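Local coordinates for protein catecholate siderophore receptor Fiu (Escherichia coli, PDB 6BPM) that imports iron bound to catecholate siderophores such as dihydroxybenzoylserine across the outer membrane, using energy delivered by TonB, at residues F161-L166 / N181-K186. Numbering follows the deposited sequence.
Sequences FRRGTL and NVMGEK. With POG ((20S)-2,5,8,11,14,17-hexamethyl-3,6,9,12,15,18-hexaoxahenicosane-1,20-diol), chain C.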
loop_
_atom_site.group_PDB
_atom_site.type_symbol
_atom_site.label_atom_id
_atom_site.label_comp_id
_atom_site.label_asym_id
_atom_site.label_seq_id
_atom_site.Cartn_x
_atom_site.Cartn_y
_atom_site.Cartn_z
ATOM N N PHE A 161 -11.775 15.116 15.354
ATOM C CA PHE A 161 -10.781 14.050 15.273
ATOM C C PHE A 161 -10.139 13.898 16.643
ATOM O O PHE A 161 -9.579 14.864 17.170
ATOM C CB PHE A 161 -9.718 14.375 14.225
ATOM C CG PHE A 161 -8.575 13.397 14.191
ATOM C CD1 PHE A 161 -7.540 13.499 15.103
ATOM C CD2 PHE A 161 -8.524 12.395 13.237
ATOM C CE1 PHE A 161 -6.499 12.609 15.084
ATOM C CE2 PHE A 161 -7.466 11.505 13.209
ATOM C CZ PHE A 161 -6.452 11.619 14.131
ATOM N N ARG A 162 -10.189 12.692 17.207
ATOM C CA ARG A 162 -9.597 12.416 18.516
ATOM C C ARG A 162 -8.699 11.197 18.427
ATOM O O ARG A 162 -9.067 10.181 17.826
ATOM C CB ARG A 162 -10.662 12.182 19.586
ATOM C CG ARG A 162 -11.315 13.428 20.100
ATOM C CD ARG A 162 -12.607 13.047 20.747
ATOM N NE ARG A 162 -13.573 12.689 19.714
ATOM C CZ ARG A 162 -14.640 11.920 19.905
ATOM N NH1 ARG A 162 -14.895 11.402 21.104
ATOM N NH2 ARG A 162 -15.452 11.664 18.888
ATOM N N ARG A 163 -7.516 11.306 19.010
ATOM C CA ARG A 163 -6.554 10.216 18.954
ATOM C C ARG A 163 -5.748 10.198 20.237
ATOM O O ARG A 163 -5.395 11.251 20.784
ATOM C CB ARG A 163 -5.622 10.340 17.739
ATOM C CG ARG A 163 -4.490 9.368 17.764
ATOM C CD ARG A 163 -3.642 9.396 16.500
ATOM N NE ARG A 163 -3.929 8.180 15.757
ATOM C CZ ARG A 163 -3.078 7.175 15.627
ATOM N NH1 ARG A 163 -1.886 7.283 16.150
ATOM N NH2 ARG A 163 -3.428 6.080 14.967
ATOM N N GLY A 164 -5.484 8.998 20.721
ATOM C CA GLY A 164 -4.612 8.844 21.863
ATOM C C GLY A 164 -3.710 7.679 21.568
ATOM O O GLY A 164 -4.166 6.680 20.993
ATOM N N THR A 165 -2.441 7.787 21.947
ATOM C CA THR A 165 -1.495 6.693 21.775
ATOM C C THR A 165 -0.686 6.603 23.047
ATOM O O THR A 165 -0.499 7.607 23.742
ATOM C CB THR A 165 -0.525 6.901 20.603
ATOM O OG1 THR A 165 0.106 8.180 20.754
ATOM C CG2 THR A 165 -1.255 6.868 19.261
ATOM N N LEU A 166 -0.209 5.398 23.346
ATOM C CA LEU A 166 0.616 5.185 24.522
ATOM C C LEU A 166 1.698 4.174 24.178
ATOM O O LEU A 166 1.419 3.138 23.558
ATOM C CB LEU A 166 -0.238 4.717 25.706
ATOM C CG LEU A 166 0.451 4.595 27.057
ATOM C CD1 LEU A 166 0.876 5.971 27.564
ATOM C CD2 LEU A 166 -0.494 3.940 28.037
ATOM N N ASN A 181 2.319 -0.825 23.302
ATOM C CA ASN A 181 1.810 0.298 22.540
ATOM C C ASN A 181 0.304 0.158 22.424
ATOM O O ASN A 181 -0.214 -0.929 22.123
ATOM C CB ASN A 181 2.430 0.337 21.156
ATOM C CG ASN A 181 3.823 0.896 21.175
ATOM O OD1 ASN A 181 4.032 2.101 21.038
ATOM N ND2 ASN A 181 4.792 0.021 21.368
ATOM N N VAL A 182 -0.384 1.268 22.650
ATOM C CA VAL A 182 -1.836 1.322 22.637
ATOM C C VAL A 182 -2.270 2.539 21.834
ATOM O O VAL A 182 -1.696 3.629 21.957
ATOM C CB VAL A 182 -2.410 1.392 24.074
ATOM C CG1 VAL A 182 -3.923 1.201 24.069
ATOM C CG2 VAL A 182 -1.725 0.386 24.974
ATOM N N MET A 183 -3.317 2.365 21.050
ATOM C CA MET A 183 -3.825 3.434 20.219
ATOM C C MET A 183 -5.344 3.439 20.291
ATOM O O MET A 183 -5.988 2.383 20.334
ATOM C CB MET A 183 -3.355 3.257 18.764
ATOM C CG MET A 183 -4.102 4.094 17.722
ATOM S SD MET A 183 -5.649 3.397 17.145
ATOM C CE MET A 183 -5.113 1.858 16.436
ATOM N N GLY A 184 -5.901 4.640 20.288
ATOM C CA GLY A 184 -7.321 4.817 20.070
ATOM C C GLY A 184 -7.555 6.024 19.180
ATOM O O GLY A 184 -6.918 7.076 19.355
ATOM N N GLU A 185 -8.451 5.881 18.206
ATOM C CA GLU A 185 -8.731 6.972 17.284
ATOM C C GLU A 185 -10.199 6.952 16.899
ATOM O O GLU A 185 -10.719 5.900 16.518
ATOM C CB GLU A 185 -7.849 6.859 16.031
ATOM C CG GLU A 185 -7.976 8.016 15.037
ATOM C CD GLU A 185 -7.159 7.782 13.759
ATOM O OE1 GLU A 185 -5.907 7.917 13.813
ATOM O OE2 GLU A 185 -7.757 7.470 12.704
ATOM N N LYS A 186 -10.833 8.126 16.930
ATOM C CA LYS A 186 -12.237 8.313 16.570
ATOM C C LYS A 186 -12.372 9.605 15.778
ATOM O O LYS A 186 -11.901 10.651 16.231
ATOM C CB LYS A 186 -13.124 8.407 17.811
ATOM C CG LYS A 186 -13.554 7.105 18.424
ATOM C CD LYS A 186 -14.753 7.374 19.319
ATOM C CE LYS A 186 -15.793 6.290 19.210
ATOM N NZ LYS A 186 -16.992 6.740 19.939
HETATM O OH POG C . -9.647 15.817 23.174
HETATM C C2 POG C . -10.377 15.378 24.283
HETATM C C1 POG C . -10.074 16.271 25.483
HETATM C C3 POG C . -9.982 13.939 24.590
HETATM O O2 POG C . -9.453 13.355 23.429
HETATM C C5 POG C . -8.136 12.866 23.474
HETATM O O1 POG C . -2.086 9.425 26.901
HETATM C C4 POG C . -3.160 9.909 26.144
HETATM C C6 POG C . -4.334 8.943 26.222
HETATM O O3 POG C . -4.102 7.800 25.424
HETATM C C7 POG C . -5.269 7.154 24.969
HETATM C C8 POG C . -5.018 5.803 24.319
HETATM O O4 POG C . -6.168 5.018 24.500
HETATM C C9 POG C . -7.315 5.616 23.955
HETATM C C10 POG C . -8.347 4.566 23.515
HETATM O O5 POG C . -9.604 5.178 23.337
HETATM C C11 POG C . -9.673 5.990 22.186
HETATM C C12 POG C . -10.607 7.195 22.380
HETATM O O6 POG C . -10.096 8.346 21.773
HETATM C C13 POG C . -8.870 8.830 22.259
HETATM C C14 POG C . -9.036 10.242 22.813
HETATM O O7 POG C . -8.091 10.425 23.840
HETATM C C15 POG C . -8.025 11.687 24.462
HETATM C C16 POG C . -7.179 13.999 23.834
HETATM C C17 POG C . -10.464 10.505 23.311
HETATM C C18 POG C . -10.843 7.486 23.859
HETATM C C19 POG C . -8.436 3.483 24.575
HETATM C C20 POG C . -3.812 5.132 24.945
HETATM C C21 POG C . -5.585 9.723 25.796
#
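Arg163 and Glu185 face each other as a non-hydrogen-bonded pair, and their side chains make a salt bridge on the face turned to the barrel lumen. Arg163 NE lies 2.8 Å from Glu185 OE1 and reaches the anti lone pair of that oxygen, which sits 18° out of the guanidinium plane; the carboxylate plane is turned 56° from the guanidinium. CG of Arg163 lies anti to the backbone N (chi1 171°), and a bend farther along, at chi3, turns NE toward that oxygen. Met183 CG packs over one face of the guanidinium, 3.9 Å from Arg163 CZ, while the Phe161 ring approaches the carboxylate obliquely, its CZ 3.8 Å from Glu185 OE1.

The backbones are bonded in pairs: Arg162 with Lys186, Gly164 with Gly184, and Leu166 with Val182. The two glycines bond both ways, each N to the other's O at 2.8 Å. On their outer face lies a bound polypropylene-glycol-type chain, POG, whose C11 comes 3.4 Å from Gly184 CA; with no CB on either glycine, the chain can lie directly against the backbone. Leu166 CB, 4.3 Å from Val182 CB, also touches POG.

Behind the salt bridge stand plug residues: Asp110 pairs with Arg163 NH2 and Thr56 hydrogen-bonds Glu185 OE1. A leucine in place of Arg163 would probably cost Asp110 its salt bridge and leave Glu185 with a weak, long pairing to Arg199 and the Thr56 bond, weakening this link between plug and wall. The two segments belong to the antiparallel hairpin of strands 161-171 and 176-189 in the 22-stranded barrel, flanked by strands 149-157 and 195-208 respectively.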